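Side-chain contacts in tyrocidine synthetase 3 (Brevibacillus brevis, PDB 2JGP), which probably carries the growing peptide on a carrier domain and forms peptide bonds in a condensation domain during nonribosomal synthesis of the antibiotic tyrocidine: residues S2-P7 with E393-A398; E12-Q17 with N53-D58; V18-Q21 with Q27-A30; G317-A322 with T327-V332. All blocks are in the same frame, centred on the assembly; numbering follows the deposited sequence.

Contact 1: S2-P7 with E393-A398. With NA (sodium ion), chain F.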
loop_
_atom_site.group_PDB
_atom_site.type_symbol
_atom_site.label_atom_id
_atom_site.label_comp_id
_atom_site.label_asym_id
_atom_site.label_seq_id
_atom_site.Cartn_x
_atom_site.Cartn_y
_atom_site.Cartn_z
ATOM N N SER A 2 26.847 17.295 1.625
ATOM C CA SER A 2 25.597 18.026 1.751
ATOM C C SER A 2 24.829 17.484 2.953
ATOM O O SER A 2 25.068 16.360 3.406
ATOM C CB SER A 2 24.757 17.863 0.486
ATOM O OG SER A 2 25.484 18.299 -0.650
ATOM N N GLU A 3 23.919 18.297 3.472
ATOM C CA GLU A 3 22.949 17.842 4.460
ATOM C C GLU A 3 22.249 16.572 3.961
ATOM O O GLU A 3 21.872 16.479 2.788
ATOM C CB GLU A 3 21.923 18.941 4.703
ATOM C CG GLU A 3 20.759 18.554 5.579
ATOM C CD GLU A 3 19.772 19.685 5.719
ATOM O OE1 GLU A 3 19.234 20.133 4.687
ATOM O OE2 GLU A 3 19.529 20.129 6.851
ATOM N N TYR A 4 22.079 15.594 4.847
ATOM C CA TYR A 4 21.460 14.338 4.446
ATOM C C TYR A 4 19.951 14.486 4.382
ATOM O O TYR A 4 19.315 14.893 5.353
ATOM C CB TYR A 4 21.800 13.194 5.396
ATOM C CG TYR A 4 21.157 11.889 4.972
ATOM C CD1 TYR A 4 21.525 11.268 3.781
ATOM C CD2 TYR A 4 20.177 11.282 5.749
ATOM C CE1 TYR A 4 20.944 10.075 3.374
ATOM C CE2 TYR A 4 19.581 10.092 5.345
ATOM C CZ TYR A 4 19.975 9.491 4.160
ATOM O OH TYR A 4 19.395 8.311 3.762
ATOM N N VAL A 5 19.403 14.149 3.220
ATOM C CA VAL A 5 17.973 14.003 3.023
ATOM C C VAL A 5 17.734 12.590 2.505
ATOM O O VAL A 5 18.247 12.211 1.446
ATOM C CB VAL A 5 17.449 15.055 2.036
ATOM C CG1 VAL A 5 16.007 14.765 1.658
ATOM C CG2 VAL A 5 17.594 16.464 2.640
ATOM N N ALA A 6 16.981 11.792 3.255
ATOM C CA ALA A 6 16.766 10.393 2.882
ATOM C C ALA A 6 15.972 10.322 1.576
ATOM O O ALA A 6 15.131 11.183 1.331
ATOM C CB ALA A 6 16.038 9.652 3.986
ATOM N N PRO A 7 16.233 9.300 0.734
ATOM C CA PRO A 7 15.481 9.142 -0.520
ATOM C C PRO A 7 13.966 9.228 -0.305
ATOM O O PRO A 7 13.446 8.654 0.654
ATOM C CB PRO A 7 15.894 7.746 -0.989
ATOM C CG PRO A 7 17.287 7.586 -0.457
ATOM C CD PRO A 7 17.239 8.235 0.899
ATOM N N GLU A 393 19.616 -1.811 9.201
ATOM C CA GLU A 393 19.314 -2.951 8.335
ATOM C C GLU A 393 17.894 -2.840 7.787
ATOM O O GLU A 393 17.664 -3.052 6.594
ATOM C CB GLU A 393 19.501 -4.273 9.078
ATOM C CG GLU A 393 20.928 -4.537 9.532
ATOM C CD GLU A 393 21.071 -5.859 10.254
ATOM O OE1 GLU A 393 20.039 -6.509 10.535
ATOM O OE2 GLU A 393 22.217 -6.239 10.549
ATOM N N VAL A 394 16.953 -2.491 8.664
ATOM C CA VAL A 394 15.547 -2.278 8.286
ATOM C C VAL A 394 15.415 -1.188 7.228
ATOM O O VAL A 394 14.674 -1.346 6.255
ATOM C CB VAL A 394 14.665 -1.918 9.515
ATOM C CG1 VAL A 394 13.249 -1.523 9.085
ATOM C CG2 VAL A 394 14.612 -3.088 10.496
ATOM N N LYS A 395 16.153 -0.097 7.403
ATOM C CA LYS A 395 16.157 0.987 6.424
ATOM C C LYS A 395 16.689 0.512 5.081
ATOM O O LYS A 395 16.077 0.766 4.040
ATOM C CB LYS A 395 17.015 2.153 6.913
ATOM C CG LYS A 395 17.304 3.195 5.844
ATOM C CD LYS A 395 18.284 4.239 6.337
ATOM C CE LYS A 395 18.508 5.312 5.290
ATOM N NZ LYS A 395 19.348 6.416 5.819
ATOM N N GLN A 396 17.837 -0.156 5.112
ATOM C CA GLN A 396 18.491 -0.638 3.904
ATOM C C GLN A 396 17.612 -1.626 3.140
ATOM O O GLN A 396 17.490 -1.542 1.917
ATOM C CB GLN A 396 19.840 -1.285 4.251
ATOM C CG GLN A 396 20.807 -1.394 3.091
ATOM C CD GLN A 396 21.026 -0.065 2.371
ATOM O OE1 GLN A 396 20.679 0.075 1.197
ATOM N NE2 GLN A 396 21.550 0.919 3.080
ATOM N N ASN A 397 17.007 -2.559 3.867
ATOM C CA ASN A 397 16.129 -3.549 3.257
ATOM C C ASN A 397 14.850 -2.922 2.722
ATOM O O ASN A 397 14.302 -3.387 1.722
ATOM C CB ASN A 397 15.815 -4.663 4.258
ATOM C CG ASN A 397 17.014 -5.536 4.544
ATOM O OD1 ASN A 397 17.873 -5.737 3.675
ATOM N ND2 ASN A 397 17.099 -6.049 5.767
ATOM N N ALA A 398 14.382 -1.867 3.388
ATOM C CA ALA A 398 13.195 -1.140 2.942
ATOM C C ALA A 398 13.476 -0.408 1.635
ATOM O O ALA A 398 12.712 -0.523 0.674
ATOM C CB ALA A 398 12.732 -0.166 4.011
HETATM NA NA NA F . 19.678 0.692 -0.663
HETATM O O HOH W 1 20.794 2.738 -0.443
HETATM O O HOH W 2 18.256 0.663 -2.214
#
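One face of the Tyr4 ring carries the backbone N of Ala6, two residues along the chain, 3.7 Å above its plane toward the rim, while the hydroxyl end meets the ammonium of Lys395. This is a domain-domain contact of the PCP-C bidomain: the irregular chain before helix 10-23 of the carrier part reaches helix 387-403 of the condensation domain. The two side chains approach from opposite directions and join in one hydrogen bond, Lys395 NZ to Tyr4 OH, 2.8 Å long. Lysine suits the place because its chain, extended through every torsion beyond CG, spans the space between helix and loop; tyrosine offers a hydroxyl at the end of a rigid ring. The same ammonium also donates to Gly326 O, so two oxygens share the charged nitrogen, and Met331 of helix 329-345 packs against the lysine chain. One residue on, Gln396 turns to a sodium ion instead. Its CG is anti to the backbone N (chi1 -160°), and a bend at chi2 (52°) swings the amide toward the metal, which Asp400 and two waters also bind; the Gln396 OE1 to sodium distance is 2.2 Å.

Contact 2: E12-Q17 with N53-D58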
loop_
_atom_site.group_PDB
_atom_site.type_symbol
_atom_site.label_atom_id
_atom_site.label_comp_id
_atom_site.label_asym_id
_atom_site.label_seq_id
_atom_site.Cartn_x
_atom_site.Cartn_y
_atom_site.Cartn_z
ATOM N N GLU A 12 14.954 8.166 -6.458
ATOM C CA GLU A 12 15.960 8.653 -5.507
ATOM C C GLU A 12 16.610 7.484 -4.767
ATOM O O GLU A 12 17.836 7.454 -4.591
ATOM C CB GLU A 12 15.356 9.662 -4.530
ATOM C CG GLU A 12 15.139 11.033 -5.151
ATOM C CD GLU A 12 14.677 12.073 -4.158
ATOM O OE1 GLU A 12 14.442 13.230 -4.590
ATOM O OE2 GLU A 12 14.561 11.755 -2.950
ATOM N N ALA A 13 15.796 6.502 -4.375
ATOM C CA ALA A 13 16.298 5.296 -3.710
ATOM C C ALA A 13 17.209 4.481 -4.632
ATOM O O ALA A 13 18.306 4.108 -4.241
ATOM C CB ALA A 13 15.139 4.435 -3.222
ATOM N N ARG A 14 16.754 4.225 -5.857
ATOM C CA ARG A 14 17.525 3.436 -6.816
ATOM C C ARG A 14 18.870 4.084 -7.129
ATOM O O ARG A 14 19.908 3.432 -7.102
ATOM C CB ARG A 14 16.728 3.240 -8.111
ATOM C CG ARG A 14 15.561 2.285 -7.956
ATOM C CD ARG A 14 14.666 2.273 -9.174
ATOM N NE ARG A 14 13.665 1.216 -9.051
ATOM C CZ ARG A 14 12.508 1.188 -9.707
ATOM N NH1 ARG A 14 12.182 2.148 -10.563
ATOM N NH2 ARG A 14 11.667 0.188 -9.502
ATOM N N LEU A 15 18.839 5.379 -7.415
ATOM C CA LEU A 15 20.050 6.118 -7.739
ATOM C C LEU A 15 21.028 6.157 -6.577
ATOM O O LEU A 15 22.222 5.917 -6.767
ATOM C CB LEU A 15 19.713 7.552 -8.160
ATOM C CG LEU A 15 19.220 7.712 -9.598
ATOM C CD1 LEU A 15 18.515 9.069 -9.786
ATOM C CD2 LEU A 15 20.383 7.560 -10.581
ATOM N N ALA A 16 20.522 6.460 -5.385
ATOM C CA ALA A 16 21.362 6.591 -4.197
ATOM C C ALA A 16 22.125 5.305 -3.942
ATOM O O ALA A 16 23.301 5.342 -3.620
ATOM C CB ALA A 16 20.519 6.955 -2.989
ATOM N N GLN A 17 21.428 4.177 -4.087
ATOM C CA GLN A 17 22.019 2.842 -3.948
ATOM C C GLN A 17 23.163 2.622 -4.939
ATOM O O GLN A 17 24.233 2.143 -4.563
ATOM C CB GLN A 17 20.918 1.783 -4.120
ATOM C CG GLN A 17 21.349 0.389 -4.596
ATOM C CD GLN A 17 21.009 0.111 -6.074
ATOM O OE1 GLN A 17 19.982 0.578 -6.632
ATOM N NE2 GLN A 17 21.864 -0.666 -6.708
ATOM N N ASN A 53 22.294 -1.518 -16.497
ATOM C CA ASN A 53 22.291 -2.947 -16.176
ATOM C C ASN A 53 21.193 -3.357 -15.196
ATOM O O ASN A 53 20.537 -4.378 -15.394
ATOM C CB ASN A 53 23.657 -3.386 -15.631
ATOM C CG ASN A 53 24.749 -3.371 -16.693
ATOM O OD1 ASN A 53 24.471 -3.368 -17.894
ATOM N ND2 ASN A 53 26.003 -3.370 -16.248
ATOM N N GLU A 54 21.001 -2.573 -14.139
ATOM C CA GLU A 54 20.036 -2.923 -13.098
ATOM C C GLU A 54 18.608 -2.538 -13.492
ATOM O O GLU A 54 17.670 -3.288 -13.198
ATOM C CB GLU A 54 20.421 -2.278 -11.763
ATOM C CG GLU A 54 19.587 -2.743 -10.548
ATOM C CD GLU A 54 19.771 -4.214 -10.188
ATOM O OE1 GLU A 54 18.913 -4.761 -9.458
ATOM O OE2 GLU A 54 20.766 -4.822 -10.620
ATOM N N TYR A 55 18.444 -1.397 -14.167
ATOM C CA TYR A 55 17.104 -0.829 -14.418
ATOM C C TYR A 55 16.750 -0.562 -15.885
ATOM O O TYR A 55 15.649 -0.097 -16.162
ATOM C CB TYR A 55 16.931 0.456 -13.602
ATOM C CG TYR A 55 17.147 0.227 -12.129
ATOM C CD1 TYR A 55 18.283 0.708 -11.481
ATOM C CD2 TYR A 55 16.234 -0.519 -11.388
ATOM C CE1 TYR A 55 18.488 0.476 -10.121
ATOM C CE2 TYR A 55 16.429 -0.762 -10.034
ATOM C CZ TYR A 55 17.554 -0.263 -9.406
ATOM O OH TYR A 55 17.740 -0.519 -8.071
ATOM N N GLN A 56 17.656 -0.865 -16.816
ATOM C CA GLN A 56 17.435 -0.569 -18.242
ATOM C C GLN A 56 16.986 0.873 -18.467
ATOM O O GLN A 56 16.074 1.139 -19.256
ATOM C CB GLN A 56 16.408 -1.528 -18.854
ATOM C CG GLN A 56 16.988 -2.801 -19.414
ATOM C CD GLN A 56 15.959 -3.593 -20.178
ATOM O OE1 GLN A 56 14.847 -3.803 -19.699
ATOM N NE2 GLN A 56 16.320 -4.041 -21.377
ATOM N N VAL A 57 17.608 1.798 -17.747
ATOM C CA VAL A 57 17.365 3.216 -17.942
ATOM C C VAL A 57 18.665 3.817 -18.442
ATOM O O VAL A 57 19.710 3.653 -17.816
ATOM C CB VAL A 57 16.900 3.903 -16.651
ATOM C CG1 VAL A 57 16.777 5.408 -16.858
ATOM C CG2 VAL A 57 15.559 3.315 -16.204
ATOM N N ASP A 58 18.593 4.489 -19.583
ATOM C CA ASP A 58 19.770 5.030 -20.245
ATOM C C ASP A 58 19.858 6.523 -19.962
ATOM O O ASP A 58 19.088 7.313 -20.507
ATOM C CB ASP A 58 19.688 4.750 -21.743
ATOM C CG ASP A 58 19.652 3.257 -22.059
ATOM O OD1 ASP A 58 20.431 2.495 -21.444
ATOM O OD2 ASP A 58 18.845 2.844 -22.920
#
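Arg14 lays its aliphatic chain over one face of the Tyr55 ring, with CD 3.9 Å from the ring centroid and 21° off the normal, a CH-pi contact. Closer to its backbone, Arg14 CG comes within 3.5 Å of Tyr55 CZ, so the ring is met along much of the arginine chain. That chain runs extended from CG to NE, which brings Arg14 NE to 3.5 Å from Tyr55 CE2 at the rim and carries the rest of the guanidinium past it, its plane tilted 36° from that of the phenol. Arginine suits this place because its methylenes can cover an aromatic face while the charged end travels on to polar partners: NE donates to Gly403 O and NH2 forms a salt bridge with Asp406. The opposite face of the Tyr55 ring is covered by the chain neighbour Glu54, whose CG lies 3.3 Å above the plane toward the rim. With both faces occupied, the phenol is held flat between the two chains. At the ring edge the Gln17 side chain comes up to the hydroxyl end, its amide plane 69° from the ring. Tyr55 closes helix 41-55, and Gln56 turns away with positive phi. The contact therefore ties helix 10-23 to the C-terminal end of helix 41-55 in the helical carrier domain, with Gln272 of helix 267-279 touching both Arg14 and Tyr55.

Contact 3: V18-Q21 with Q27-A30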
loop_
_atom_site.group_PDB
_atom_site.type_symbol
_atom_site.label_atom_id
_atom_site.label_comp_id
_atom_site.label_asym_id
_atom_site.label_seq_id
_atom_site.Cartn_x
_atom_site.Cartn_y
_atom_site.Cartn_z
ATOM N N VAL A 18 22.931 2.968 -6.201
ATOM C CA VAL A 18 23.956 2.858 -7.228
ATOM C C VAL A 18 25.166 3.764 -6.946
ATOM O O VAL A 18 26.305 3.324 -7.084
ATOM C CB VAL A 18 23.382 3.125 -8.637
ATOM C CG1 VAL A 18 24.501 3.292 -9.651
ATOM C CG2 VAL A 18 22.455 1.967 -9.056
ATOM N N TRP A 19 24.928 5.008 -6.531
ATOM C CA TRP A 19 26.035 5.922 -6.222
ATOM C C TRP A 19 26.897 5.395 -5.077
ATOM O O TRP A 19 28.120 5.486 -5.125
ATOM C CB TRP A 19 25.522 7.307 -5.838
ATOM C CG TRP A 19 25.009 8.137 -6.974
ATOM C CD1 TRP A 19 24.522 7.693 -8.174
ATOM C CD2 TRP A 19 24.879 9.566 -6.992
ATOM N NE1 TRP A 19 24.116 8.755 -8.937
ATOM C CE2 TRP A 19 24.324 9.917 -8.238
ATOM C CE3 TRP A 19 25.187 10.580 -6.077
ATOM C CZ2 TRP A 19 24.063 11.244 -8.597
ATOM C CZ3 TRP A 19 24.927 11.899 -6.433
ATOM C CH2 TRP A 19 24.369 12.215 -7.683
ATOM N N GLU A 20 26.250 4.871 -4.041
ATOM C CA GLU A 20 26.964 4.298 -2.896
ATOM C C GLU A 20 27.897 3.168 -3.328
ATOM O O GLU A 20 29.046 3.107 -2.896
ATOM C CB GLU A 20 25.975 3.791 -1.848
ATOM C CG GLU A 20 25.243 4.907 -1.125
ATOM C CD GLU A 20 24.031 4.424 -0.344
ATOM O OE1 GLU A 20 23.463 5.238 0.412
ATOM O OE2 GLU A 20 23.654 3.238 -0.480
ATOM N N GLN A 21 27.403 2.289 -4.190
ATOM C CA GLN A 21 28.215 1.187 -4.711
ATOM C C GLN A 21 29.365 1.673 -5.587
ATOM O O GLN A 21 30.516 1.251 -5.410
ATOM C CB GLN A 21 27.342 0.218 -5.506
ATOM C CG GLN A 21 26.319 -0.530 -4.657
ATOM C CD GLN A 21 26.950 -1.275 -3.489
ATOM O OE1 GLN A 21 26.535 -1.112 -2.339
ATOM N NE2 GLN A 21 27.964 -2.083 -3.776
ATOM N N GLN A 27 25.486 6.281 2.784
ATOM C CA GLN A 27 24.434 7.225 3.165
ATOM C C GLN A 27 24.265 8.389 2.180
ATOM O O GLN A 27 24.196 9.550 2.587
ATOM C CB GLN A 27 24.676 7.753 4.585
ATOM C CG GLN A 27 23.402 8.206 5.291
ATOM C CD GLN A 27 23.668 8.996 6.545
ATOM O OE1 GLN A 27 24.265 10.075 6.502
ATOM N NE2 GLN A 27 23.206 8.480 7.676
ATOM N N VAL A 28 24.188 8.064 0.889
ATOM C CA VAL A 28 23.947 9.059 -0.158
ATOM C C VAL A 28 22.485 9.506 -0.096
ATOM O O VAL A 28 21.574 8.678 -0.112
ATOM C CB VAL A 28 24.284 8.512 -1.564
ATOM C CG1 VAL A 28 23.764 9.445 -2.674
ATOM C CG2 VAL A 28 25.784 8.309 -1.708
ATOM N N GLY A 29 22.282 10.820 -0.026
ATOM C CA GLY A 29 20.956 11.404 0.117
ATOM C C GLY A 29 20.563 12.263 -1.069
ATOM O O GLY A 29 21.346 12.456 -2.006
ATOM N N ALA A 30 19.351 12.811 -0.999
ATOM C CA ALA A 30 18.742 13.530 -2.118
ATOM C C ALA A 30 19.506 14.788 -2.565
ATOM O O ALA A 30 19.430 15.177 -3.735
ATOM C CB ALA A 30 17.292 13.886 -1.780
#
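Glu20 and Val28 lie alongside one another, their side chains running in opposing senses, the methylene CG of the glutamate 3.5 Å from Val28 CG2 while its carboxylate runs on to the valine backbone. The pairing folds the loop after helix 10-23 back against that helix, within the helical bundle of the peptidyl carrier domain. Glu20 OE1 accepts from Val28 N at 3.0 Å, through the lone pair that faces away from the other carboxylate oxygen, and the N-H...O angle of 148° leaves the bond moderately bent. Glutamate suits the site: its CG can lie against a branched apolar side chain, and its chain, extended beyond CG, is long enough to meet an amide of the loop. Valine fits because its two methyls serve two neighbours. With CG1 anti to the backbone N (chi1 168°), one branch goes to Trp19 and the other to Glu20.

In the next shell, Trp19 is met edge-to-face by Phe34 and touched by Val47 of helix 41-55, while Ile70 of helix 70-79 packs on both Trp19 and Val28. Gly29 N donates to Asp32, fixing the loop just past the valine. The tryptophan side chain runs roughly perpendicular to that of the valine, with Trp19 CE3 3.9 Å from Val28 CG1.

Contact 4: G317-A322 with T327-V332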
loop_
_atom_site.group_PDB
_atom_site.type_symbol
_atom_site.label_atom_id
_atom_site.label_comp_id
_atom_site.label_asym_id
_atom_site.label_seq_id
_atom_site.Cartn_x
_atom_site.Cartn_y
_atom_site.Cartn_z
ATOM N N GLY A 317 9.374 11.553 20.704
ATOM C CA GLY A 317 10.667 10.890 20.813
ATOM C C GLY A 317 10.960 9.982 19.633
ATOM O O GLY A 317 12.088 9.933 19.147
ATOM N N LEU A 318 9.938 9.259 19.171
ATOM C CA LEU A 318 10.082 8.385 18.011
ATOM C C LEU A 318 10.395 9.193 16.753
ATOM O O LEU A 318 11.272 8.816 15.969
ATOM C CB LEU A 318 8.817 7.533 17.821
ATOM C CG LEU A 318 8.601 6.484 18.917
ATOM C CD1 LEU A 318 7.193 5.885 18.851
ATOM C CD2 LEU A 318 9.649 5.389 18.820
ATOM N N HIS A 319 9.696 10.314 16.575
ATOM C CA HIS A 319 9.999 11.241 15.474
ATOM C C HIS A 319 11.449 11.716 15.523
ATOM O O HIS A 319 12.138 11.715 14.506
ATOM C CB HIS A 319 9.058 12.453 15.487
ATOM C CG HIS A 319 7.748 12.209 14.804
ATOM N ND1 HIS A 319 7.634 12.106 13.432
ATOM C CD2 HIS A 319 6.500 12.038 15.299
ATOM C CE1 HIS A 319 6.370 11.890 13.114
ATOM N NE2 HIS A 319 5.663 11.839 14.228
ATOM N N GLN A 320 11.913 12.110 16.707
ATOM C CA GLN A 320 13.284 12.595 16.858
ATOM C C GLN A 320 14.305 11.470 16.647
ATOM O O GLN A 320 15.384 11.709 16.103
ATOM C CB GLN A 320 13.480 13.256 18.224
ATOM C CG GLN A 320 12.663 14.532 18.420
ATOM C CD GLN A 320 13.266 15.761 17.736
ATOM O OE1 GLN A 320 14.153 15.656 16.883
ATOM N NE2 GLN A 320 12.782 16.940 18.121
ATOM N N LEU A 321 13.966 10.246 17.062
ATOM C CA LEU A 321 14.846 9.094 16.825
ATOM C C LEU A 321 15.023 8.846 15.324
ATOM O O LEU A 321 16.135 8.576 14.852
ATOM C CB LEU A 321 14.302 7.828 17.500
ATOM C CG LEU A 321 15.121 6.554 17.235
ATOM C CD1 LEU A 321 16.552 6.705 17.726
ATOM C CD2 LEU A 321 14.453 5.346 17.865
ATOM N N ALA A 322 13.923 8.936 14.579
ATOM C CA ALA A 322 13.972 8.810 13.123
ATOM C C ALA A 322 14.874 9.891 12.522
ATOM O O ALA A 322 15.732 9.605 11.692
ATOM C CB ALA A 322 12.576 8.899 12.534
ATOM N N THR A 327 16.355 7.924 9.295
ATOM C CA THR A 327 15.290 7.019 8.890
ATOM C C THR A 327 13.954 7.748 8.922
ATOM O O THR A 327 13.880 8.923 9.293
ATOM C CB THR A 327 15.218 5.774 9.808
ATOM O OG1 THR A 327 14.974 6.174 11.163
ATOM C CG2 THR A 327 16.510 4.979 9.737
ATOM N N THR A 328 12.907 7.049 8.500
ATOM C CA THR A 328 11.551 7.551 8.586
ATOM C C THR A 328 10.918 6.981 9.848
ATOM O O THR A 328 11.370 5.959 10.366
ATOM C CB THR A 328 10.720 7.133 7.351
ATOM O OG1 THR A 328 10.650 5.704 7.270
ATOM C CG2 THR A 328 11.350 7.689 6.057
ATOM N N LEU A 329 9.879 7.639 10.348
ATOM C CA LEU A 329 9.121 7.106 11.475
ATOM C C LEU A 329 8.598 5.716 11.131
ATOM O O LEU A 329 8.645 4.806 11.951
ATOM C CB LEU A 329 7.967 8.038 11.848
ATOM C CG LEU A 329 7.059 7.560 12.982
ATOM C CD1 LEU A 329 7.860 7.215 14.241
ATOM C CD2 LEU A 329 6.005 8.609 13.276
ATOM N N TYR A 330 8.133 5.551 9.895
ATOM C CA TYR A 330 7.731 4.243 9.390
ATOM C C TYR A 330 8.784 3.172 9.675
ATOM O O TYR A 330 8.465 2.101 10.195
ATOM C CB TYR A 330 7.485 4.324 7.877
ATOM C CG TYR A 330 7.029 3.033 7.255
ATOM C CD1 TYR A 330 5.680 2.799 7.016
ATOM C CD2 TYR A 330 7.944 2.046 6.897
ATOM C CE1 TYR A 330 5.251 1.618 6.445
ATOM C CE2 TYR A 330 7.528 0.862 6.329
ATOM C CZ TYR A 330 6.178 0.654 6.108
ATOM O OH TYR A 330 5.754 -0.512 5.538
ATOM N N MET A 331 10.036 3.462 9.329
ATOM C CA MET A 331 11.128 2.499 9.513
ATOM C C MET A 331 11.404 2.184 10.985
ATOM O O MET A 331 11.664 1.037 11.338
ATOM C CB MET A 331 12.413 3.005 8.862
ATOM C CG MET A 331 12.406 3.004 7.336
ATOM S SD MET A 331 13.839 3.917 6.726
ATOM C CE MET A 331 13.476 4.000 4.966
ATOM N N VAL A 332 11.369 3.210 11.827
ATOM C CA VAL A 332 11.613 3.051 13.260
ATOM C C VAL A 332 10.564 2.109 13.854
ATOM O O VAL A 332 10.892 1.148 14.549
ATOM C CB VAL A 332 11.566 4.416 13.984
ATOM C CG1 VAL A 332 11.562 4.230 15.509
ATOM C CG2 VAL A 332 12.741 5.304 13.537
#
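Helix 312-325 ends and helix 329-345 begins within a few residues, and the backbone closes the turn with a hydrogen bond from Thr327 N to Ala322 O, 3.0 Å long, at an N-H...O angle of 159°. Two consecutive helices of the condensation domain, joined by this short turn, pack together here, and the second opens with a threonine N-cap: Thr328 OG1 accepts from Met331 N at 3.1 Å, satisfying an amide that the first turn leaves without a helical acceptor. Alanine suits position 322 because its small methyl lets the chains come close, CB lying 3.7 Å from Val332 CG2. Farther back along helix 312-325, Leu318 and Leu321 both reach Val332 CG1 with their CD2 methyls, and Leu318 CB also touches Leu329 CD1. These branched apolar residues fill the space between the helices, with Ile506 of helix 489-508 packing on both Leu318 and Leu321. Beside them the His319 ring, whose NE2 is hydrogen-bonded to Glu471, offers a face to leucine. With CG anti to the backbone N (chi1 178°), the end of Leu329 reaches the first helix; CD2 makes a CH-pi contact, 3.6 Å from the His319 ring centroid and 28° off its normal.

In the fold
Of the four, contact 1 is the one whose own two segments come from different domains; contacts 2 and 3 belong to the carrier part and contact 4 to the condensation domain, although contact 2 also lies beside the condensation domain through Arg14. Contacts 1 and 3 have centres 9 Å apart and meet directly: Val5 O lies 2.7 Å from Ala30 N, a probable hydrogen bond, and the Tyr4 ring packs on Gly29. Contacts 2 and 3 share helix 10-23, which Pro7 of contact 1 touches at Ala13. Toward contact 4, Lys395 CB lies 3.6 Å from Met331 SD. Contacts 2 and 4 do not touch, their centres being 26 Å apart. The sodium ion bound in contact 1 lies about 4 Å from the nearest side-chain atom of Gln17.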